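PDB 3BGK: putative uncharacterized protein from Streptococcus mutans, which probably dehydrates the S-form of hydrated NADH and NADPH at the expense of ADP, repairing these damaged cofactors with magnesium as cofactor. Local coordinates for residues 228-233 against 267-272; 181-186 against 215-220. One frame throughout, in Å; residues are numbered along the deposited sequence.

Interaction 1: residues 228-233 against 267-272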
# COMPACT_ATOMS: atom_id res chain seq x y z
N ILE A 228 -17.88 12.34 27.50
CA ILE A 228 -18.33 10.97 27.70
C ILE A 228 -19.41 10.92 28.79
O ILE A 228 -19.20 11.36 29.92
CB ILE A 228 -17.15 10.00 28.03
CG1 ILE A 228 -15.95 10.25 27.12
CG2 ILE A 228 -17.58 8.55 27.88
CD1 ILE A 228 -14.97 11.30 27.64
N TYR A 229 -20.58 10.40 28.43
CA TYR A 229 -21.72 10.33 29.34
C TYR A 229 -22.07 8.89 29.69
O TYR A 229 -22.12 8.02 28.82
CB TYR A 229 -22.95 10.96 28.68
CG TYR A 229 -22.87 12.43 28.35
CD1 TYR A 229 -22.30 12.88 27.15
CD2 TYR A 229 -23.41 13.38 29.22
CE1 TYR A 229 -22.26 14.23 26.84
CE2 TYR A 229 -23.37 14.74 28.91
CZ TYR A 229 -22.79 15.15 27.73
OH TYR A 229 -22.76 16.50 27.44
N GLN A 230 -22.30 8.64 30.98
CA GLN A 230 -22.96 7.42 31.46
C GLN A 230 -23.64 7.70 32.79
O GLN A 230 -22.99 8.13 33.75
CB GLN A 230 -21.98 6.25 31.62
CG GLN A 230 -22.67 4.93 31.95
CD GLN A 230 -21.77 3.91 32.62
OE1 GLN A 230 -20.97 4.25 33.50
NE2 GLN A 230 -21.91 2.65 32.24
N GLY A 231 -24.95 7.47 32.84
CA GLY A 231 -25.75 7.76 34.03
C GLY A 231 -25.64 9.22 34.41
O GLY A 231 -26.05 10.11 33.65
N GLN A 232 -25.05 9.47 35.58
CA GLN A 232 -24.87 10.83 36.09
C GLN A 232 -23.41 11.29 35.98
O GLN A 232 -23.01 12.27 36.61
CB GLN A 232 -25.36 10.93 37.55
CG GLN A 232 -26.88 10.74 37.72
CD GLN A 232 -27.70 11.83 37.04
OE1 GLN A 232 -28.71 11.54 36.38
NE2 GLN A 232 -27.28 13.09 37.19
N LYS A 233 -22.63 10.59 35.17
CA LYS A 233 -21.21 10.90 34.98
C LYS A 233 -20.97 11.63 33.67
O LYS A 233 -21.52 11.25 32.63
CB LYS A 233 -20.36 9.62 35.03
CG LYS A 233 -20.48 8.82 36.32
CD LYS A 233 -19.39 7.75 36.44
CE LYS A 233 -19.81 6.42 35.82
NZ LYS A 233 -18.77 5.36 36.02
N ASP A 267 -14.14 -1.04 34.73
CA ASP A 267 -15.24 -0.10 34.49
C ASP A 267 -15.30 0.38 33.04
O ASP A 267 -14.36 1.00 32.53
CB ASP A 267 -15.15 1.10 35.44
CG ASP A 267 -16.41 1.97 35.41
OD1 ASP A 267 -17.51 1.42 35.18
OD2 ASP A 267 -16.29 3.19 35.62
N ARG A 268 -16.42 0.07 32.38
CA ARG A 268 -16.57 0.33 30.95
C ARG A 268 -16.59 1.83 30.58
O ARG A 268 -16.12 2.21 29.50
CB ARG A 268 -17.79 -0.40 30.39
CG ARG A 268 -17.77 -0.60 28.87
CD ARG A 268 -18.85 -1.58 28.39
NE ARG A 268 -20.15 -1.30 28.99
CZ ARG A 268 -20.71 -2.03 29.96
NH1 ARG A 268 -20.10 -3.10 30.44
NH2 ARG A 268 -21.90 -1.69 30.44
N PHE A 269 -17.12 2.67 31.47
CA PHE A 269 -17.08 4.11 31.27
C PHE A 269 -15.65 4.65 31.23
O PHE A 269 -15.31 5.47 30.39
CB PHE A 269 -17.88 4.85 32.35
CG PHE A 269 -17.68 6.35 32.34
CD1 PHE A 269 -18.51 7.17 31.57
CD2 PHE A 269 -16.66 6.94 33.08
CE1 PHE A 269 -18.33 8.55 31.55
CE2 PHE A 269 -16.47 8.32 33.06
CZ PHE A 269 -17.30 9.12 32.29
N GLU A 270 -14.81 4.18 32.15
CA GLU A 270 -13.44 4.67 32.23
C GLU A 270 -12.59 4.14 31.08
O GLU A 270 -11.70 4.84 30.58
CB GLU A 270 -12.82 4.34 33.59
CG GLU A 270 -13.57 4.96 34.77
CD GLU A 270 -12.78 4.92 36.07
OE1 GLU A 270 -12.09 3.90 36.33
OE2 GLU A 270 -12.84 5.91 36.83
N VAL A 271 -12.89 2.91 30.66
CA VAL A 271 -12.22 2.26 29.54
C VAL A 271 -12.46 3.02 28.23
O VAL A 271 -11.52 3.31 27.49
CB VAL A 271 -12.64 0.77 29.39
CG1 VAL A 271 -12.19 0.20 28.05
CG2 VAL A 271 -12.07 -0.06 30.52
N ALA A 272 -13.72 3.35 27.97
CA ALA A 272 -14.08 4.15 26.81
C ALA A 272 -13.53 5.57 26.93
O ALA A 272 -13.07 6.14 25.94
CB ALA A 272 -15.59 4.17 26.62

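Interaction 2: residues 181-186 against 215-220. With PO4 (phosphate ion), chain B.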
# COMPACT_ATOMS: atom_id res chain seq x y z
N ILE A 181 -24.04 -1.08 25.87
CA ILE A 181 -24.20 -0.27 24.66
C ILE A 181 -23.31 0.96 24.74
O ILE A 181 -23.30 1.65 25.77
CB ILE A 181 -25.66 0.20 24.51
CG1 ILE A 181 -26.63 -0.98 24.50
CG2 ILE A 181 -25.83 1.11 23.27
CD1 ILE A 181 -26.85 -1.64 23.13
N ILE A 182 -22.56 1.23 23.67
CA ILE A 182 -21.83 2.49 23.53
C ILE A 182 -22.32 3.21 22.28
O ILE A 182 -22.36 2.64 21.19
CB ILE A 182 -20.29 2.29 23.46
CG1 ILE A 182 -19.78 1.48 24.67
CG2 ILE A 182 -19.57 3.64 23.37
CD1 ILE A 182 -18.29 1.17 24.65
N LEU A 183 -22.71 4.48 22.44
CA LEU A 183 -23.14 5.29 21.32
C LEU A 183 -22.08 6.34 21.00
O LEU A 183 -21.61 7.05 21.90
CB LEU A 183 -24.49 5.97 21.61
CG LEU A 183 -25.68 5.15 22.11
CD1 LEU A 183 -26.72 6.07 22.72
CD2 LEU A 183 -26.31 4.28 21.01
N THR A 184 -21.69 6.44 19.74
CA THR A 184 -20.69 7.41 19.30
C THR A 184 -21.22 8.28 18.14
O THR A 184 -20.72 8.19 17.02
CB THR A 184 -19.36 6.72 18.92
OG1 THR A 184 -19.61 5.64 18.02
CG2 THR A 184 -18.68 6.17 20.15
N PRO A 185 -22.23 9.12 18.41
CA PRO A 185 -22.82 9.91 17.34
C PRO A 185 -22.20 11.30 17.19
O PRO A 185 -21.66 11.84 18.15
CB PRO A 185 -24.27 10.06 17.81
CG PRO A 185 -24.19 10.04 19.30
CD PRO A 185 -22.90 9.38 19.70
N HIS A 186 -22.30 11.85 15.98
CA HIS A 186 -21.97 13.26 15.74
C HIS A 186 -23.04 14.18 16.32
O HIS A 186 -24.13 13.72 16.68
CB HIS A 186 -21.79 13.51 14.24
CG HIS A 186 -20.48 13.05 13.69
ND1 HIS A 186 -19.27 13.54 14.14
CD2 HIS A 186 -20.18 12.14 12.73
CE1 HIS A 186 -18.28 12.95 13.49
NE2 HIS A 186 -18.81 12.10 12.63
N LYS A 215 -29.45 1.80 31.72
CA LYS A 215 -28.64 2.53 32.71
C LYS A 215 -27.13 2.55 32.43
O LYS A 215 -26.46 3.54 32.73
CB LYS A 215 -28.91 1.98 34.12
N GLU A 216 -26.62 1.46 31.85
CA GLU A 216 -25.18 1.31 31.64
C GLU A 216 -24.68 1.95 30.33
O GLU A 216 -23.47 2.04 30.10
CB GLU A 216 -24.79 -0.18 31.69
CG GLU A 216 -25.11 -0.89 33.01
CD GLU A 216 -26.51 -1.52 33.06
OE1 GLU A 216 -27.50 -0.84 32.70
OE2 GLU A 216 -26.62 -2.69 33.47
N THR A 217 -25.61 2.41 29.50
CA THR A 217 -25.29 3.00 28.20
C THR A 217 -24.28 4.13 28.33
O THR A 217 -24.44 5.04 29.15
CB THR A 217 -26.56 3.50 27.48
OG1 THR A 217 -27.53 2.45 27.45
CG2 THR A 217 -26.26 3.95 26.05
N ILE A 218 -23.23 4.05 27.53
CA ILE A 218 -22.23 5.10 27.45
C ILE A 218 -22.46 5.88 26.16
O ILE A 218 -22.67 5.29 25.10
CB ILE A 218 -20.79 4.53 27.47
CG1 ILE A 218 -20.56 3.70 28.74
CG2 ILE A 218 -19.75 5.64 27.39
CD1 ILE A 218 -19.54 2.60 28.59
N LEU A 219 -22.45 7.20 26.27
CA LEU A 219 -22.53 8.06 25.11
C LEU A 219 -21.23 8.84 24.98
O LEU A 219 -20.76 9.47 25.93
CB LEU A 219 -23.71 9.02 25.23
CG LEU A 219 -23.91 10.08 24.14
CD1 LEU A 219 -24.57 9.48 22.92
CD2 LEU A 219 -24.74 11.23 24.68
N VAL A 220 -20.64 8.76 23.79
CA VAL A 220 -19.46 9.54 23.47
C VAL A 220 -19.92 10.64 22.53
O VAL A 220 -20.16 10.40 21.35
CB VAL A 220 -18.36 8.66 22.81
CG1 VAL A 220 -17.12 9.48 22.52
CG2 VAL A 220 -18.01 7.47 23.69
P PO4 B . -15.36 11.64 10.57
O1 PO4 B . -14.84 12.29 9.30
O2 PO4 B . -16.87 11.73 10.54
O3 PO4 B . -14.97 10.18 10.62
O4 PO4 B . -14.82 12.35 11.79

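Interaction 1: residues 228-233 against 267-272
K233 NZ reaches D267 OD2 at 3.3 Å, a salt bridge that ties the start of strand 233-237 to the residue just before helix 268-287. On the way the lysine chain passes over one face of the F269 ring: CB stands 4.1 Å above the ring plane, displaced toward the rim, and a bend at chi3 carries NZ on toward the CB end of the phenylalanine, within reach of D267. F269 itself, its ring thrown anti to the backbone N (chi1 170°), projects from the helix toward the strand and has the largest buried area of the contact. I228 O lies at the ring's edge, in its plane, 3.4 Å from F269 CE1, while I228 CG2 packs on the same carbon at 3.7 Å. This is helix-on-sheet packing in a three-layer alpha/beta sandwich; the axes of strand 228-230 and helix 268-272 run nearly antiparallel at 171° and approach to 9.3 Å. Strands 227-230 and 233-237 form a hairpin here, closed by a type II' turn from Q230 to K233. Q230, extended beyond CG, runs alongside F269 but points the other way, its amide plane only 15° from the ring plane and OE1 3.4 Å from F269 CB, while NE2 is hydrogen-bonded to E216 O.

Interaction 2: residues 181-186 against 215-220
Strands 181-184 and 218-220 run parallel, their axes 4.7 Å apart and inclined by 16°, with I182 paired to I218 and L183 to L219. Three nearly straight hydrogen bonds join them: I218 N to I181 O, L183 N to I218 O, and V220 N to L183 O, the last 2.7 Å long with an N-H...O angle of 177°. On one face of the sheet I182 and I218 lie side by side, CG1 of the former 4.1 Å from CD1 of the latter; helix 249-263 covers I182 there through I257 and V261. On the other face L219 CD1 sits 3.7 Å from L183 CB and 3.6 Å from P185 CD, the proline and leucine side chains meeting at about a right angle. T184 CG2 rests 3.7 Å from V220 CB. The threonine's OG1, held between its backbone N and carbonyl carbon (chi1 50°), is hydrogen-bonded to D161 OD1. Beyond the strand, H186, predicted to bind NADPHX, donates from NE2 to phosphate O2 at 2.9 Å. The chemistry thus divides: aliphatic packing and backbone bonds fix the paired strands, while H186, just past strand 181-184, donates to an anion that the amides of G248, G250 and D251 also hold, probably from the crystallisation liquor but beside predicted AMP-binding and substrate-binding residues.

In the fold
Interactions 1 and 2 have centres about 9 Å apart on the same side of the chain's centre, and both reach one mixed sheet. Across it, strands 181-184, 218-221, 227-230 and 233-237 follow in that order: 181-184 and 218-221 are parallel, and 227-230 is antiparallel to both its neighbours, 218-221 and 233-237. Along the chain interaction 2 closes before interaction 1 opens. They join where strands 218-221 and 227-230 lie side by side, Y229 N being 2.7 Å from L219 O, probably as a hydrogen bond. R268 NH2 also packs against E216 CB at 3.5 Å. The sheet thus continues from the strand leading to H186 into the hairpin packed against helix 268-287, with predicted AMP-binding T226 in the loop that joins strand 218-221 to strand 227-230.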